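Local coordinates for mitogen-activated protein kinase kinase kinase 15 (Homo sapiens, PDB 6V0M) that is a stress-signalling MAP3-kinase of the ASK family, whose sterile alpha-motif domain, the part modelled, probably mediates complex formation among these kinases, at residues A[28-31]-A[32-35]; A[37-40]-A[41-44]; A[55-58]-A[59-63]. All coordinates share one frame; numbering follows the deposited sequence.

Interaction 1. Residues A[28-31]-A[32-35]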
# COMPACT_ATOMS: atom_id res chain seq x y z
N GLY A 28 -0.75 -5.77 -10.06
CA GLY A 28 -1.07 -7.05 -9.49
C GLY A 28 -0.57 -7.14 -8.03
O GLY A 28 -0.36 -8.21 -7.52
N TYR A 29 -0.37 -5.99 -7.41
CA TYR A 29 -0.13 -5.98 -5.92
C TYR A 29 -1.39 -6.47 -5.19
O TYR A 29 -2.49 -6.12 -5.52
CB TYR A 29 0.26 -4.62 -5.40
CG TYR A 29 1.64 -4.13 -5.74
CD1 TYR A 29 2.76 -4.62 -5.09
CD2 TYR A 29 1.85 -3.15 -6.68
CE1 TYR A 29 4.01 -4.14 -5.33
CE2 TYR A 29 3.13 -2.72 -6.99
CZ TYR A 29 4.21 -3.22 -6.30
OH TYR A 29 5.46 -2.80 -6.59
N THR A 30 -1.18 -7.27 -4.16
CA THR A 30 -2.24 -7.66 -3.21
C THR A 30 -1.99 -6.83 -1.97
O THR A 30 -0.89 -6.26 -1.75
CB THR A 30 -2.16 -9.15 -2.87
OG1 THR A 30 -0.92 -9.41 -2.21
CG2 THR A 30 -2.22 -10.06 -4.07
N LEU A 31 -3.01 -6.82 -1.11
CA LEU A 31 -2.89 -6.16 0.17
C LEU A 31 -1.76 -6.82 0.94
O LEU A 31 -0.93 -6.14 1.56
CB LEU A 31 -4.21 -6.21 0.93
CG LEU A 31 -4.30 -5.46 2.27
CD1 LEU A 31 -3.80 -4.07 2.18
CD2 LEU A 31 -5.76 -5.48 2.72
N SER A 32 -1.67 -8.15 0.87
CA SER A 32 -0.55 -8.85 1.52
C SER A 32 0.82 -8.32 1.10
O SER A 32 1.76 -8.11 1.93
CB SER A 32 -0.62 -10.35 1.27
OG SER A 32 0.38 -10.96 1.99
N ASP A 33 0.99 -8.12 -0.21
CA ASP A 33 2.24 -7.59 -0.74
C ASP A 33 2.55 -6.22 -0.11
O ASP A 33 3.75 -5.93 0.17
CB ASP A 33 2.25 -7.44 -2.30
CG ASP A 33 2.07 -8.71 -3.06
OD1 ASP A 33 2.55 -9.79 -2.64
OD2 ASP A 33 1.50 -8.64 -4.20
N ILE A 34 1.53 -5.33 -0.02
CA ILE A 34 1.71 -3.96 0.44
C ILE A 34 2.10 -4.01 1.93
O ILE A 34 3.05 -3.40 2.30
CB ILE A 34 0.49 -3.08 0.22
CG1 ILE A 34 0.16 -2.91 -1.32
CG2 ILE A 34 0.67 -1.72 0.77
CD1 ILE A 34 1.32 -2.51 -2.14
N LEU A 35 1.35 -4.80 2.70
CA LEU A 35 1.63 -4.87 4.17
C LEU A 35 2.98 -5.49 4.52
O LEU A 35 3.62 -5.11 5.50
CB LEU A 35 0.50 -5.64 4.83
CG LEU A 35 -0.87 -4.97 4.79
CD1 LEU A 35 -1.88 -5.99 5.35
CD2 LEU A 35 -0.94 -3.60 5.43
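T30 and D33 clasp each other in a capping box at the start of helix 31-37. The backbone N of T30 donates to D33 OD2 at 3.0 Å, and the N-H points almost straight at the oxygen (163°) while meeting it from above the carboxylate plane. In return, D33 N donates to T30 OG1 at 3.1 Å. That hydroxyl can reach the amide because OG1 sits between the backbone N and the carbonyl carbon of its own residue (chi1 63°). Behind the cap the backbone bonds of the first turn follow, I34 N to T30 O and L35 N to L31 O, the latter 2.9 Å long.

D33 CB also lies at the edge of the Y29 ring, in its plane, 4.0 Å from CD1. I34 CD1 approaches the same Y29 CD1 at 3.9 Å, the two side chains crossing at about a right angle. One turn on, L31 CG packs against L35 CD1 at 4.0 Å.

Further out, W10 of helix 4-13 touches L31, I34 and L35, and G28, just past helix 18-26, has the positive phi of a Schellman motif. An alanine in place of D33 would probably leave T30 N without its acceptor and the helix start without the carboxylate. The aspartate gives T30 N an acceptor and the threonine hydroxyl gives one to D33 N; the negative charge near the helix start would probably be favoured by the helix dipole.

Interaction 2. Residues A[37-40]-A[41-44]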
# COMPACT_ATOMS: atom_id res chain seq x y z
N GLU A 37 5.65 -7.02 1.96
CA GLU A 37 6.74 -7.21 1.00
C GLU A 37 7.31 -5.96 0.40
O GLU A 37 8.49 -5.89 0.16
CB GLU A 37 6.26 -8.08 -0.19
CG GLU A 37 5.53 -9.35 0.20
CD GLU A 37 6.48 -10.39 0.71
OE1 GLU A 37 7.41 -10.71 -0.04
OE2 GLU A 37 6.28 -10.94 1.80
N ILE A 38 6.47 -4.97 0.09
CA ILE A 38 6.98 -3.79 -0.61
C ILE A 38 7.96 -2.96 0.19
O ILE A 38 8.00 -2.99 1.44
CB ILE A 38 5.89 -2.85 -1.13
CG1 ILE A 38 5.12 -2.26 0.04
CG2 ILE A 38 5.07 -3.61 -2.18
CD1 ILE A 38 4.34 -1.05 -0.22
N THR A 39 8.82 -2.28 -0.56
CA THR A 39 9.77 -1.35 -0.01
C THR A 39 9.34 0.01 -0.41
O THR A 39 8.54 0.20 -1.36
CB THR A 39 11.18 -1.61 -0.48
OG1 THR A 39 11.28 -1.31 -1.91
CG2 THR A 39 11.59 -3.05 -0.16
N LYS A 40 9.92 1.01 0.25
CA LYS A 40 9.64 2.39 -0.12
C LYS A 40 10.05 2.62 -1.59
O LYS A 40 9.40 3.39 -2.30
CB LYS A 40 10.38 3.32 0.81
CG LYS A 40 9.51 4.46 1.27
CD LYS A 40 10.23 5.39 2.22
CE LYS A 40 11.01 4.60 3.26
NZ LYS A 40 11.35 5.41 4.45
N GLU A 41 11.13 1.96 -2.03
CA GLU A 41 11.60 2.11 -3.41
C GLU A 41 10.57 1.68 -4.46
O GLU A 41 10.45 2.30 -5.53
CB GLU A 41 12.93 1.36 -3.60
CG GLU A 41 13.63 1.62 -4.93
CD GLU A 41 13.10 0.82 -6.15
OE1 GLU A 41 12.42 -0.20 -6.02
OE2 GLU A 41 13.27 1.32 -7.26
N ASP A 42 9.77 0.66 -4.13
CA ASP A 42 8.65 0.20 -5.00
C ASP A 42 7.66 1.32 -5.14
O ASP A 42 7.21 1.56 -6.25
CB ASP A 42 7.92 -1.02 -4.42
CG ASP A 42 8.79 -2.26 -4.39
OD1 ASP A 42 9.36 -2.57 -5.46
OD2 ASP A 42 8.93 -2.92 -3.29
N LEU A 43 7.33 1.99 -4.03
CA LEU A 43 6.38 3.11 -4.06
C LEU A 43 6.91 4.29 -4.92
O LEU A 43 6.17 4.86 -5.70
CB LEU A 43 6.04 3.59 -2.67
CG LEU A 43 5.46 2.55 -1.71
CD1 LEU A 43 5.33 3.14 -0.31
CD2 LEU A 43 4.15 2.04 -2.24
N ARG A 44 8.21 4.60 -4.77
CA ARG A 44 8.84 5.64 -5.58
C ARG A 44 8.82 5.28 -7.07
O ARG A 44 8.58 6.13 -7.94
CB ARG A 44 10.24 5.94 -5.09
CG ARG A 44 10.23 6.47 -3.64
CD ARG A 44 11.17 7.59 -3.30
NE ARG A 44 10.49 8.65 -2.50
CZ ARG A 44 10.54 8.80 -1.17
NH1 ARG A 44 11.26 7.99 -0.40
NH2 ARG A 44 9.86 9.79 -0.60
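The guanidinium group of R44 is approached obliquely by the aliphatic part of K40, CD lying 3.8 Å from R44 NH1. The two chains run side by side in the same direction, K40 bending at chi3 and R44 at chi2 and chi3, and the charged ends stay apart, with K40 NZ 5.5 Å from R44 NH1. A second flat group, the D42 carboxylate, accepts from T39 N through OD2 at 2.8 Å. The bond is nearly straight (171°) and arrives on the anti side, 20° out of the carboxylate plane. D42 CG stands anti to its own carbonyl carbon (chi1 -67°), which brings OD2 back to the amide of the N-cap residue T39.

T39 OG1 adds a weak bond to the same oxygen, 3.2 Å from D42 OD2, and accepts a weak, longer one from D42 N, completing a capping box at the start of helix 40-45. On the inner side, I38 CD1 meets L43 CD2 at 3.7 Å, with L53 and W57 of helix 50-70 packed against L43. One short, straight bond thus carries most of the cap and the weaker ones supplement it, while the neighbouring like charges of K40 and R44 probably disfavour closer approach of the ammonium and guanidinium groups.

Interaction 3. Residues A[55-58]-A[59-63]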
# COMPACT_ATOMS: atom_id res chain seq x y z
N ARG A 55 1.75 8.64 4.02
CA ARG A 55 0.63 8.00 4.69
C ARG A 55 0.63 6.52 4.58
O ARG A 55 0.42 5.78 5.57
CB ARG A 55 -0.72 8.52 4.06
CG ARG A 55 -1.01 9.87 4.62
CD ARG A 55 -2.37 10.44 4.31
NE ARG A 55 -2.69 10.29 2.95
CZ ARG A 55 -2.57 11.20 2.00
NH1 ARG A 55 -2.07 12.43 2.18
NH2 ARG A 55 -2.89 10.82 0.81
N LEU A 56 0.81 6.04 3.34
CA LEU A 56 0.79 4.64 3.08
C LEU A 56 1.95 3.91 3.79
O LEU A 56 1.74 2.87 4.47
CB LEU A 56 0.80 4.45 1.56
CG LEU A 56 0.38 3.08 1.12
CD1 LEU A 56 -0.18 3.19 -0.31
CD2 LEU A 56 1.60 2.22 1.24
N TRP A 57 3.15 4.46 3.67
CA TRP A 57 4.29 3.85 4.29
C TRP A 57 4.19 3.89 5.82
O TRP A 57 4.64 2.97 6.50
CB TRP A 57 5.58 4.53 3.84
CG TRP A 57 6.76 3.86 4.32
CD1 TRP A 57 7.66 4.32 5.23
CD2 TRP A 57 7.20 2.55 3.93
NE1 TRP A 57 8.61 3.38 5.45
CE2 TRP A 57 8.37 2.29 4.64
CE3 TRP A 57 6.72 1.60 3.05
CZ2 TRP A 57 9.07 1.08 4.50
CZ3 TRP A 57 7.46 0.42 2.87
CH2 TRP A 57 8.59 0.19 3.59
N SER A 58 3.63 4.96 6.37
CA SER A 58 3.42 5.03 7.82
C SER A 58 2.49 3.92 8.29
O SER A 58 2.82 3.21 9.29
CB SER A 58 2.89 6.39 8.29
OG SER A 58 1.64 6.66 7.72
N ALA A 59 1.40 3.67 7.54
CA ALA A 59 0.48 2.55 7.84
C ALA A 59 1.17 1.16 7.76
O ALA A 59 1.08 0.34 8.70
CB ALA A 59 -0.79 2.53 7.05
N VAL A 60 1.89 0.93 6.67
CA VAL A 60 2.63 -0.30 6.45
C VAL A 60 3.67 -0.50 7.62
O VAL A 60 3.77 -1.58 8.22
CB VAL A 60 3.31 -0.29 5.11
CG1 VAL A 60 4.28 -1.43 4.96
CG2 VAL A 60 2.26 -0.28 3.99
N SER A 61 4.44 0.56 7.95
CA SER A 61 5.48 0.48 8.95
C SER A 61 4.91 0.17 10.35
O SER A 61 5.51 -0.64 11.08
CB SER A 61 6.31 1.76 9.02
OG SER A 61 6.86 2.02 7.76
N GLN A 62 3.80 0.80 10.70
CA GLN A 62 3.13 0.51 11.99
C GLN A 62 2.62 -0.92 12.08
O GLN A 62 2.73 -1.58 13.16
CB GLN A 62 1.93 1.43 12.20
CG GLN A 62 2.31 2.89 12.36
CD GLN A 62 1.06 3.74 12.53
OE1 GLN A 62 0.23 3.48 13.41
NE2 GLN A 62 0.94 4.77 11.69
N TYR A 63 2.09 -1.44 10.96
CA TYR A 63 1.65 -2.82 10.89
C TYR A 63 2.85 -3.74 11.11
O TYR A 63 2.76 -4.66 11.95
CB TYR A 63 0.96 -3.18 9.54
CG TYR A 63 0.67 -4.62 9.42
CD1 TYR A 63 -0.34 -5.24 10.22
CD2 TYR A 63 1.47 -5.42 8.65
CE1 TYR A 63 -0.54 -6.59 10.14
CE2 TYR A 63 1.23 -6.77 8.50
CZ TYR A 63 0.23 -7.35 9.27
OH TYR A 63 -0.05 -8.70 9.20
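Helix 50-70, the long C-terminal helix of the sterile alpha-motif fold, carries this contact within its own turns. W57 and S61 lie one turn apart, and S61 OG donates to W57 O at 2.7 Å from above the carbonyl plane. The same oxygen accepts S61 N at 2.8 Å from the opposite face of that plane. With its hydroxyl anti to the carbonyl carbon (chi1 -57°), S61 also sets OG over one face of the W57 indole, 3.2 Å above the ring plane and offset toward the rim; the nearby NE1 is too poorly aligned for a hydrogen bond.

A second doubled acceptor lies two residues earlier: R55 O takes both S58 OG, at 2.6 Å, and A59 N, at 3.0 Å, from the same face of its plane. On the buried side, the L56 and V60 side chains lie side by side, CD2 of L56 3.8 Å from CG2 of V60, and both residues touch W10 of helix 4-13 and I34 of helix 31-37. R55 NE is bonded to Q14 O, outside the segments. The two serines therefore fold their hydroxyls back onto the helix backbone, satisfying those polar groups locally, while the leucine and valine present hydrocarbon to the neighbouring helices.

How the interactions relate
Interactions 1 and 2 repeat one device on consecutive helices, a threonine N-cap paired with an aspartate three residues on, their centres about 11 Å apart. They also meet directly: D33 O lies 2.9 Å from I38 N, a probable hydrogen bond, and Y29 CE1 packs on I38 CG2 at 3.4 Å. Interaction 3 supplies the long helix against which both rest. V60 CG1 comes within 3.5 Å of I34 O of interaction 1, and W57 NE1 lies 3.5 Å from K40 CE of interaction 2, the centres of interactions 2 and 3 being about 12 Å apart. R64, one residue beyond 59-63, bonds to L35 O and I38 O, tying the two capped segments to this helix.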